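Local coordinates for restriction endonuclease Hpy99I (Helicobacter pylori, PDB 3GOX), which cleaves DNA at a pseudopalindromic target sequence as a zinc-binding beta-beta-alpha-Me type II restriction endonuclease, at the interface of chains A and B. Residues are numbered along the deposited sequence; one frame, centred on the assembly and turned at random. Chains: chain A/B, Restriction endonuclease Hpy99I.

Contact 1: the interface of chains A and B. Residues chain A 17, 32, 48, 66; chain B 135, 137, 148.
B:Ile148 and A:Phe17 come from opposite directions across a greasy patch of the A-B interface, with the isoleucine lying on one side of the ring plane, over the rim by CE1 and CZ. Its methyl CG2 lies 3.8 Å from A:Phe17 CZ, and its terminal methyl CD1 lies 3.8 Å from A:Phe17 CE1. A chi1 of -61° sets CG1 anti to the carbonyl carbon and CG2 anti to the backbone N; the two branches thus meet neighbouring carbons of one ring, while CG2 also reaches A:Ile66 and CG1 reaches A:Ile48. B:Ile148 CG2 lies 3.9 Å from A:Ile66 CD1, with the two isoleucines at a slant to one another. The A:Ile66 chain begins from the crowded position between its backbone N and carbonyl carbon (chi1 59°), then extends fully to carry CD1 toward B:Ile148 and the bare CA of B:Gly135. On the other flank, A:Ile48 crosses B:Ile148 at about a right angle, its CD1 4.0 Å from B:Ile148 CG1. Branched aliphatic residues suit this place because they point methyl groups in several directions, against more than one neighbour, while the flat phenylalanine offers an apolar rim. B:Gly135, with no side chain, lets its backbone approach the ring, its carbonyl O lying at the edge in the ring plane. A:Ile48 and B:Val137 slide past each other in opposite directions, with B:Val137 CG2 3.7 Å from A:Ile48 CD1.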
ATOM      1  N   PHE A  17      -8.323  22.080  19.407  1.00 12.97           N
ATOM      2  CA  PHE A  17      -8.780  22.145  18.020  1.00 12.46           C
ATOM      3  C   PHE A  17     -10.076  22.926  17.856  1.00 12.17           C
ATOM      4  O   PHE A  17     -10.963  22.873  18.701  1.00 12.66           O
ATOM      5  CB  PHE A  17      -8.933  20.727  17.456  1.00 12.13           C
ATOM      6  CG  PHE A  17      -7.619  20.049  17.214  1.00 12.46           C
ATOM      7  CD1 PHE A  17      -6.916  20.267  16.046  1.00 13.38           C
ATOM      8  CD2 PHE A  17      -7.062  19.237  18.180  1.00 14.49           C
ATOM      9  CE1 PHE A  17      -5.684  19.657  15.853  1.00 13.62           C
ATOM     10  CE2 PHE A  17      -5.836  18.628  17.987  1.00 14.41           C
ATOM     11  CZ  PHE A  17      -5.154  18.848  16.813  1.00 13.79           C
ATOM     12  N   VAL A  32     -10.370  23.237   9.914  1.00 11.78           N
ATOM     13  CA  VAL A  32      -9.845  22.853  11.224  1.00 12.57           C
ATOM     14  C   VAL A  32      -8.504  23.524  11.460  1.00 12.30           C
ATOM     15  O   VAL A  32      -7.614  23.533  10.607  1.00 13.74           O
ATOM     16  CB  VAL A  32      -9.692  21.319  11.355  1.00 12.29           C
ATOM     17  CG1 VAL A  32      -9.112  20.923  12.736  1.00 13.14           C
ATOM     18  CG2 VAL A  32     -11.051  20.667  11.138  1.00 12.80           C
ATOM     19  N   ILE A  48      -4.700  23.942   9.313  1.00 14.00           N
ATOM     20  CA  ILE A  48      -3.804  22.851   8.937  1.00 15.00           C
ATOM     21  C   ILE A  48      -3.779  22.598   7.424  1.00 14.70           C
ATOM     22  O   ILE A  48      -2.707  22.355   6.858  1.00 15.85           O
ATOM     23  CB  ILE A  48      -4.156  21.554   9.696  1.00 15.12           C
ATOM     24  CG1 ILE A  48      -3.999  21.791  11.202  1.00 16.79           C
ATOM     25  CG2 ILE A  48      -3.302  20.370   9.207  1.00 16.83           C
ATOM     26  CD1 ILE A  48      -4.742  20.791  12.057  1.00 18.85           C
ATOM     27  N   ILE A  66     -11.933  16.212  18.283  1.00 13.53           N
ATOM     28  CA  ILE A  66     -11.382  15.421  17.170  1.00 14.39           C
ATOM     29  C   ILE A  66     -11.712  13.930  17.286  1.00 14.59           C
ATOM     30  O   ILE A  66     -11.786  13.232  16.272  1.00 14.72           O
ATOM     31  CB  ILE A  66      -9.849  15.632  17.000  1.00 14.39           C
ATOM     32  CG1 ILE A  66      -9.065  15.250  18.254  1.00 15.11           C
ATOM     33  CG2 ILE A  66      -9.580  17.058  16.515  1.00 15.03           C
ATOM     34  CD1 ILE A  66      -7.551  15.439  18.121  1.00 17.15           C
TER
ATOM     35  N   GLY B 135      -3.114  13.242  18.786  1.00 17.73           N
ATOM     36  CA  GLY B 135      -3.815  14.507  18.687  1.00 17.76           C
ATOM     37  C   GLY B 135      -2.927  15.705  18.383  1.00 17.58           C
ATOM     38  O   GLY B 135      -3.414  16.820  18.355  1.00 19.58           O
ATOM     39  N   VAL B 137      -0.290  17.894  15.722  1.00 15.49           N
ATOM     40  CA  VAL B 137      -0.159  18.121  14.284  1.00 15.46           C
ATOM     41  C   VAL B 137       1.241  17.686  13.832  1.00 15.25           C
ATOM     42  O   VAL B 137       2.255  18.200  14.326  1.00 16.23           O
ATOM     43  CB  VAL B 137      -0.444  19.574  13.919  1.00 15.65           C
ATOM     44  CG1 VAL B 137      -0.154  19.836  12.447  1.00 16.92           C
ATOM     45  CG2 VAL B 137      -1.901  19.906  14.208  1.00 16.81           C
ATOM     46  N   ILE B 148      -3.279  15.054  11.773  1.00 13.64           N
ATOM     47  CA  ILE B 148      -3.527  15.086  13.207  1.00 13.65           C
ATOM     48  C   ILE B 148      -3.324  13.652  13.665  1.00 14.01           C
ATOM     49  O   ILE B 148      -4.032  12.748  13.207  1.00 14.13           O
ATOM     50  CB  ILE B 148      -4.967  15.538  13.515  1.00 13.13           C
ATOM     51  CG1 ILE B 148      -5.234  16.960  12.986  1.00 13.29           C
ATOM     52  CG2 ILE B 148      -5.240  15.472  15.030  1.00 14.14           C
ATOM     53  CD1 ILE B 148      -6.697  17.375  12.934  1.00 14.44           C
TER

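Contact 2: the interface of chains A and B. Residues chain A 142, 174, 177-178, 181; chain B 180-181, 191.
The ring of B:Phe181 pushes its far carbons into the zinc-binding part of chain A, while one of its faces carries a methyl of its own chain: B:Val191 CG2 sits 3.7 Å above the ring plane, offset toward the rim. Around the rim, B:Phe181 CE1 lies 3.9 Å from the thiolate sulfur SG of A:Cys174, a zinc ligand, and also meets A:Ile142 CG2. At the far end of the ring, B:Phe181 CZ is 3.8 Å from the carbonyl O of A:Cys174, and CE2 rests against A:Gly177. Phenylalanine suits this place because a flat, apolar ring can reach both a metal-ligand residue and the bare backbone of a helix. The A:Phe181 ring, its symmetry twin, slides past in the opposite direction, the two CE2 atoms coming near each other close to the two-fold axis.

B:Val191, on helix 185-197, splits its methyls between two partners. With CG1 anti to the backbone N (chi1 174°), CG2 is turned toward A:Ile142 CG2, 3.6 Å away, at an oblique angle, as well as over the phenylalanine ring. A:Ile142 lies in the knuckle between the zinc ligands A:Cys140 and A:Cys143, so its methyl contact may link the metal site mechanically to the partner subunit. A:Gly177, on helix 172-180, has no side chain to hold off B:Arg180, whose extended aliphatic stem brings CD to 3.5 Å from A:Gly177 CA. A:Leu178, one residue on, runs antiparallel to B:Val191, and the packing is tight where its CD2 meets B:Val191 CG1 at 3.4 Å.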
ATOM      1  N   ILE A 142       8.620  -3.635 -12.148  1.00 16.76           N
ATOM      2  CA  ILE A 142       9.092  -2.771 -11.071  1.00 16.64           C
ATOM      3  C   ILE A 142       9.727  -3.615  -9.974  1.00 17.08           C
ATOM      4  O   ILE A 142      10.948  -3.583  -9.796  1.00 19.00           O
ATOM      5  CB  ILE A 142       7.980  -1.851 -10.536  1.00 16.83           C
ATOM      6  CG1 ILE A 142       7.455  -0.953 -11.664  1.00 16.78           C
ATOM      7  CG2 ILE A 142       8.502  -0.997  -9.351  1.00 17.59           C
ATOM      8  CD1 ILE A 142       6.328  -0.042 -11.267  1.00 18.58           C
ATOM      9  N   CYS A 174       2.656  -2.969  -6.495  1.00 13.86           N
ATOM     10  CA  CYS A 174       3.473  -1.851  -6.977  1.00 13.99           C
ATOM     11  C   CYS A 174       2.631  -0.632  -7.310  1.00 13.78           C
ATOM     12  O   CYS A 174       3.017   0.489  -6.990  1.00 14.18           O
ATOM     13  CB  CYS A 174       4.289  -2.266  -8.210  1.00 14.36           C
ATOM     14  SG  CYS A 174       5.728  -3.274  -7.747  1.00 14.76           S
ATOM     15  N   GLY A 177       1.646   1.149  -4.321  1.00 14.77           N
ATOM     16  CA  GLY A 177       2.849   1.777  -3.789  1.00 14.91           C
ATOM     17  C   GLY A 177       3.183   3.091  -4.477  1.00 15.32           C
ATOM     18  O   GLY A 177       3.544   4.079  -3.816  1.00 14.59           O
ATOM     19  N   LEU A 178       3.092   3.134  -5.807  1.00 15.20           N
ATOM     20  CA  LEU A 178       3.296   4.381  -6.559  1.00 16.06           C
ATOM     21  C   LEU A 178       2.404   5.472  -5.991  1.00 15.38           C
ATOM     22  O   LEU A 178       2.841   6.611  -5.823  1.00 16.00           O
ATOM     23  CB  LEU A 178       2.958   4.200  -8.051  1.00 16.57           C
ATOM     24  CG  LEU A 178       3.790   3.196  -8.848  1.00 20.08           C
ATOM     25  CD1 LEU A 178       3.364   3.167 -10.311  1.00 20.50           C
ATOM     26  CD2 LEU A 178       5.229   3.487  -8.730  1.00 20.65           C
ATOM     27  N   PHE A 181       3.286   7.462  -2.860  1.00 14.87           N
ATOM     28  CA  PHE A 181       4.310   8.479  -3.121  1.00 15.57           C
ATOM     29  C   PHE A 181       3.901   9.422  -4.252  1.00 16.02           C
ATOM     30  O   PHE A 181       4.737  10.093  -4.856  1.00 16.19           O
ATOM     31  CB  PHE A 181       5.662   7.779  -3.361  1.00 15.90           C
ATOM     32  CG  PHE A 181       6.037   6.850  -2.226  1.00 16.46           C
ATOM     33  CD1 PHE A 181       6.126   7.336  -0.923  1.00 17.60           C
ATOM     34  CD2 PHE A 181       6.229   5.502  -2.440  1.00 18.14           C
ATOM     35  CE1 PHE A 181       6.422   6.491   0.139  1.00 17.67           C
ATOM     36  CE2 PHE A 181       6.533   4.654  -1.377  1.00 19.09           C
ATOM     37  CZ  PHE A 181       6.639   5.154  -0.086  1.00 18.34           C
TER
ATOM     38  N   ARG B 180       6.279  -2.418  -0.016  1.00 14.66           N
ATOM     39  CA  ARG B 180       5.999  -2.844  -1.397  1.00 14.38           C
ATOM     40  C   ARG B 180       7.258  -2.876  -2.261  1.00 15.33           C
ATOM     41  O   ARG B 180       7.329  -3.655  -3.216  1.00 14.45           O
ATOM     42  CB  ARG B 180       4.923  -1.964  -2.018  1.00 14.36           C
ATOM     43  CG  ARG B 180       3.539  -2.187  -1.405  1.00 14.14           C
ATOM     44  CD  ARG B 180       2.646  -1.013  -1.673  1.00 15.42           C
ATOM     45  NE  ARG B 180       1.242  -1.374  -1.748  1.00 15.46           N
ATOM     46  CZ  ARG B 180       0.449  -1.656  -0.720  1.00 15.09           C
ATOM     47  NH1 ARG B 180       0.892  -1.580   0.537  1.00 15.23           N
ATOM     48  NH2 ARG B 180      -0.815  -2.015  -0.938  1.00 15.33           N
ATOM     49  N   PHE B 181       8.228  -2.037  -1.916  1.00 14.92           N
ATOM     50  CA  PHE B 181       9.501  -1.958  -2.621  1.00 15.76           C
ATOM     51  C   PHE B 181      10.648  -2.548  -1.801  1.00 16.25           C
ATOM     52  O   PHE B 181      11.816  -2.267  -2.038  1.00 16.80           O
ATOM     53  CB  PHE B 181       9.732  -0.515  -3.066  1.00 16.40           C
ATOM     54  CG  PHE B 181       8.584   0.014  -3.865  1.00 17.43           C
ATOM     55  CD1 PHE B 181       8.203  -0.632  -5.035  1.00 17.30           C
ATOM     56  CD2 PHE B 181       7.839   1.098  -3.432  1.00 17.51           C
ATOM     57  CE1 PHE B 181       7.096  -0.203  -5.758  1.00 16.88           C
ATOM     58  CE2 PHE B 181       6.756   1.550  -4.159  1.00 19.30           C
ATOM     59  CZ  PHE B 181       6.383   0.901  -5.330  1.00 18.12           C
ATOM     60  N   VAL B 191      11.489   2.399  -9.720  1.00 22.42           N
ATOM     61  CA  VAL B 191      10.262   3.181  -9.771  1.00 22.06           C
ATOM     62  C   VAL B 191      10.520   4.542 -10.427  1.00 21.93           C
ATOM     63  O   VAL B 191       9.742   4.985 -11.270  1.00 21.81           O
ATOM     64  CB  VAL B 191       9.662   3.407  -8.363  1.00 21.92           C
ATOM     65  CG1 VAL B 191       8.461   4.337  -8.437  1.00 21.88           C
ATOM     66  CG2 VAL B 191       9.248   2.082  -7.727  1.00 21.46           C
TER

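About 29 Å separates the centres of the C-alpha atoms of contact 1 and contact 2, and they have no residue in common. The strands 137-139 and 146-148 that chain B brings to contact 1 flank the zinc knuckle whose equivalent in chain A supplies A:Ile142 to contact 2, so one zinc-binding segment faces the partner in both. Contact 1 ties mostly residues of the N-terminal SH3-like region to this segment, whereas contact 2 brings the knuckle and helices 172-180 and 185-197 together near the two-fold axis. With their twins, they suggest an intertwined dimer, suiting cleavage of both strands of a nearly symmetric target.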